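PDB 3LYH: cobalamin (Vitamin B12) biosynthesis CbiX protein from Marinobacter aquaeolei, which is probably a metal-binding lyase of the CbiX family, whose relatives insert metal into tetrapyrroles during cobalamin synthesis. Local coordinates for residues Q4-S16 against A57-F71. Numbering follows the deposited sequence.
Sequences QPHQIILLAHGSS and AKGQGVEQFTVVPLF
Strands 6-12 and 64-69 run parallel, Q7 to L11 facing F65 to P69, joined by six backbone hydrogen bonds, from Q7 N to Q64 O (3.0 Å) through to L70 N on L11 O (2.7 Å). With CG anti to the backbone N (chi1 -162°), the H6 ring lies over the backbone of Q64 and F65 and hydrogen-bonds through NE2 to T66 OG1 (2.5 Å, unusually short as modelled). Q64 O lies over the centre of one ring face, and T66 OG1 also bonds to S124 of the second subunit. I8, L10, V68 and L70 share this side of the sheet; CD1 of L70 packs on CB of L10 (3.8 Å), and both leucines meet the other subunit. On the opposite side, F65 CD2 touches Q7 CB (3.5 Å) and I9 CD1 (3.7 Å), while L11 CB rests on V67 CG1. Past the strand ends, the edge of F71 points at the face of H13, planes 78° apart, with F71 CE2 3.4 Å from H13 CD2. H13 ND1 bonds to E44, and a water links H13 N to L70 O. These are the two central strands, between 38-42 and 96-99, of the four-stranded parallel sheet of an alpha/beta fold, consistent with a chelatase-like CbiX protein.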
# COMPACT_ATOMS: atom_id res chain seq x y z
N GLN B 4 -15.11 22.41 6.93
CA GLN B 4 -15.74 23.30 7.95
C GLN B 4 -16.89 22.60 8.69
O GLN B 4 -18.07 22.86 8.38
CB GLN B 4 -16.21 24.61 7.30
N PRO B 5 -16.57 21.64 9.61
CA PRO B 5 -15.36 20.81 9.75
C PRO B 5 -15.52 19.53 8.93
O PRO B 5 -16.62 18.96 8.90
CB PRO B 5 -15.32 20.46 11.23
CG PRO B 5 -16.75 20.41 11.63
CD PRO B 5 -17.48 21.44 10.76
N HIS B 6 -14.43 19.09 8.30
CA HIS B 6 -14.47 18.03 7.32
C HIS B 6 -13.72 16.82 7.85
O HIS B 6 -12.50 16.88 8.15
CB HIS B 6 -13.86 18.51 6.03
CG HIS B 6 -14.22 17.67 4.85
ND1 HIS B 6 -15.25 18.00 4.00
CD2 HIS B 6 -13.71 16.50 4.40
CE1 HIS B 6 -15.35 17.07 3.07
NE2 HIS B 6 -14.41 16.16 3.28
N GLN B 7 -14.44 15.71 7.99
CA GLN B 7 -13.85 14.50 8.58
C GLN B 7 -13.18 13.72 7.50
O GLN B 7 -13.79 13.44 6.49
CB GLN B 7 -14.94 13.63 9.21
CG GLN B 7 -14.44 12.29 9.79
CD GLN B 7 -13.68 12.40 11.12
OE1 GLN B 7 -12.70 11.66 11.36
NE2 GLN B 7 -14.15 13.27 12.00
N ILE B 8 -11.92 13.35 7.72
CA ILE B 8 -11.23 12.39 6.87
C ILE B 8 -11.35 11.01 7.51
O ILE B 8 -11.12 10.83 8.70
CB ILE B 8 -9.74 12.75 6.74
CG1 ILE B 8 -9.55 14.03 5.92
CG2 ILE B 8 -8.93 11.57 6.15
CD1 ILE B 8 -9.70 13.79 4.38
N ILE B 9 -11.75 10.04 6.70
CA ILE B 9 -11.75 8.63 7.07
C ILE B 9 -10.74 7.93 6.19
O ILE B 9 -10.92 7.88 4.96
CB ILE B 9 -13.14 7.98 6.92
CG1 ILE B 9 -14.13 8.74 7.77
CG2 ILE B 9 -13.10 6.51 7.41
CD1 ILE B 9 -15.60 8.27 7.66
N LEU B 10 -9.69 7.40 6.81
CA LEU B 10 -8.70 6.55 6.12
C LEU B 10 -9.25 5.16 6.14
O LEU B 10 -9.45 4.61 7.21
CB LEU B 10 -7.33 6.60 6.76
CG LEU B 10 -6.68 7.97 6.88
CD1 LEU B 10 -5.30 7.94 7.54
CD2 LEU B 10 -6.63 8.68 5.58
N LEU B 11 -9.54 4.60 4.96
CA LEU B 11 -10.26 3.33 4.87
C LEU B 11 -9.36 2.19 4.48
O LEU B 11 -8.80 2.21 3.39
CB LEU B 11 -11.45 3.39 3.92
CG LEU B 11 -12.38 2.17 3.92
CD1 LEU B 11 -13.05 2.04 5.23
CD2 LEU B 11 -13.41 2.28 2.77
N ALA B 12 -9.28 1.18 5.38
CA ALA B 12 -8.45 -0.04 5.13
C ALA B 12 -9.34 -1.30 5.05
O ALA B 12 -10.45 -1.28 5.55
CB ALA B 12 -7.40 -0.20 6.30
N HIS B 13 -8.88 -2.40 4.44
CA HIS B 13 -9.45 -3.75 4.83
C HIS B 13 -9.06 -4.12 6.23
O HIS B 13 -7.90 -3.93 6.62
CB HIS B 13 -8.90 -4.87 3.94
CG HIS B 13 -9.65 -5.06 2.67
ND1 HIS B 13 -11.02 -5.14 2.63
CD2 HIS B 13 -9.22 -5.19 1.39
CE1 HIS B 13 -11.41 -5.28 1.37
NE2 HIS B 13 -10.34 -5.31 0.60
N GLY B 14 -9.98 -4.74 6.96
CA GLY B 14 -9.70 -5.27 8.30
C GLY B 14 -9.33 -6.74 8.25
O GLY B 14 -9.33 -7.37 7.20
N SER B 15 -9.04 -7.28 9.42
CA SER B 15 -8.58 -8.64 9.52
C SER B 15 -8.66 -8.94 10.98
O SER B 15 -8.62 -8.03 11.82
CB SER B 15 -7.14 -8.74 9.01
OG SER B 15 -6.67 -10.08 9.11
N SER B 16 -8.80 -10.22 11.29
CA SER B 16 -8.54 -10.67 12.64
C SER B 16 -7.03 -10.73 12.93
O SER B 16 -6.65 -10.87 14.08
CB SER B 16 -9.19 -12.04 12.89
OG SER B 16 -8.66 -12.97 11.97
N ALA B 57 -18.52 11.01 14.33
CA ALA B 57 -18.28 12.34 13.82
C ALA B 57 -19.62 13.10 13.80
O ALA B 57 -19.67 14.28 14.14
CB ALA B 57 -17.64 12.28 12.43
N LYS B 58 -20.68 12.38 13.41
CA LYS B 58 -22.06 12.88 13.34
C LYS B 58 -22.61 13.25 14.71
O LYS B 58 -23.18 14.33 14.88
CB LYS B 58 -22.96 11.84 12.66
CG LYS B 58 -24.44 12.21 12.47
CD LYS B 58 -24.62 13.58 11.82
CE LYS B 58 -26.09 13.96 11.73
NZ LYS B 58 -26.65 13.42 10.48
N GLY B 59 -22.43 12.36 15.69
CA GLY B 59 -22.71 12.67 17.10
C GLY B 59 -21.99 13.91 17.64
O GLY B 59 -22.44 14.51 18.63
N GLN B 60 -20.87 14.30 17.02
CA GLN B 60 -20.15 15.55 17.31
C GLN B 60 -20.40 16.69 16.32
O GLN B 60 -19.64 17.67 16.29
CB GLN B 60 -18.64 15.27 17.34
CG GLN B 60 -18.22 14.16 18.32
CD GLN B 60 -17.94 14.68 19.72
OE1 GLN B 60 -18.74 14.50 20.64
NE2 GLN B 60 -16.79 15.33 19.88
N GLY B 61 -21.44 16.56 15.47
CA GLY B 61 -21.81 17.64 14.53
C GLY B 61 -21.17 17.68 13.14
O GLY B 61 -21.42 18.63 12.38
N VAL B 62 -20.36 16.67 12.79
CA VAL B 62 -19.72 16.64 11.49
C VAL B 62 -20.69 16.04 10.49
O VAL B 62 -21.29 14.99 10.73
CB VAL B 62 -18.41 15.81 11.47
CG1 VAL B 62 -17.82 15.79 10.07
CG2 VAL B 62 -17.41 16.40 12.47
N GLU B 63 -20.85 16.74 9.37
CA GLU B 63 -21.77 16.33 8.34
C GLU B 63 -21.09 16.01 7.00
O GLU B 63 -21.76 15.44 6.15
CB GLU B 63 -22.84 17.41 8.13
CG GLU B 63 -23.53 17.84 9.44
CD GLU B 63 -24.34 16.73 10.12
OE1 GLU B 63 -24.76 15.76 9.45
OE2 GLU B 63 -24.59 16.84 11.34
N GLN B 64 -19.81 16.42 6.82
CA GLN B 64 -19.09 16.32 5.53
C GLN B 64 -17.87 15.42 5.77
O GLN B 64 -17.11 15.63 6.73
CB GLN B 64 -18.61 17.69 5.05
CG GLN B 64 -19.73 18.69 4.71
CD GLN B 64 -20.47 18.38 3.43
OE1 GLN B 64 -19.93 17.72 2.53
NE2 GLN B 64 -21.72 18.85 3.34
N PHE B 65 -17.72 14.42 4.91
CA PHE B 65 -16.68 13.41 5.03
C PHE B 65 -15.98 13.23 3.71
O PHE B 65 -16.59 13.44 2.66
CB PHE B 65 -17.29 12.05 5.44
CG PHE B 65 -17.97 12.07 6.78
CD1 PHE B 65 -19.26 12.61 6.90
CD2 PHE B 65 -17.39 11.49 7.90
CE1 PHE B 65 -19.90 12.65 8.16
CE2 PHE B 65 -18.01 11.50 9.13
CZ PHE B 65 -19.28 12.08 9.27
N THR B 66 -14.72 12.81 3.77
CA THR B 66 -13.99 12.31 2.60
C THR B 66 -13.32 11.01 3.04
O THR B 66 -12.61 10.99 4.03
CB THR B 66 -12.96 13.31 2.06
OG1 THR B 66 -13.66 14.50 1.63
CG2 THR B 66 -12.15 12.72 0.88
N VAL B 67 -13.66 9.95 2.33
CA VAL B 67 -13.01 8.63 2.46
C VAL B 67 -11.82 8.56 1.56
O VAL B 67 -11.94 8.74 0.33
CB VAL B 67 -14.01 7.50 2.14
CG1 VAL B 67 -13.33 6.14 2.16
CG2 VAL B 67 -15.18 7.50 3.17
N VAL B 68 -10.66 8.34 2.18
CA VAL B 68 -9.36 8.18 1.47
C VAL B 68 -8.99 6.67 1.61
O VAL B 68 -8.58 6.23 2.70
CB VAL B 68 -8.24 9.03 2.07
CG1 VAL B 68 -6.92 8.82 1.30
CG2 VAL B 68 -8.60 10.52 2.07
N PRO B 69 -9.15 5.90 0.50
CA PRO B 69 -8.80 4.47 0.59
C PRO B 69 -7.32 4.21 0.78
O PRO B 69 -6.50 4.67 -0.01
CB PRO B 69 -9.33 3.88 -0.71
CG PRO B 69 -10.30 4.85 -1.23
CD PRO B 69 -9.74 6.19 -0.80
N LEU B 70 -6.95 3.48 1.82
CA LEU B 70 -5.57 3.09 2.11
C LEU B 70 -5.23 1.81 1.34
O LEU B 70 -5.07 0.70 1.90
CB LEU B 70 -5.30 2.90 3.60
CG LEU B 70 -5.38 4.13 4.47
CD1 LEU B 70 -4.99 3.79 5.91
CD2 LEU B 70 -4.57 5.32 3.91
N PHE B 71 -5.26 1.97 0.04
CA PHE B 71 -5.08 0.88 -0.96
C PHE B 71 -4.10 1.38 -2.00
O PHE B 71 -4.20 2.52 -2.52
CB PHE B 71 -6.39 0.52 -1.67
CG PHE B 71 -7.37 -0.19 -0.80
CD1 PHE B 71 -8.15 0.48 0.09
CD2 PHE B 71 -7.49 -1.58 -0.88
CE1 PHE B 71 -9.06 -0.17 0.90
CE2 PHE B 71 -8.39 -2.24 -0.08
CZ PHE B 71 -9.18 -1.53 0.82
O HOH W 1 -6.19 -1.77 2.84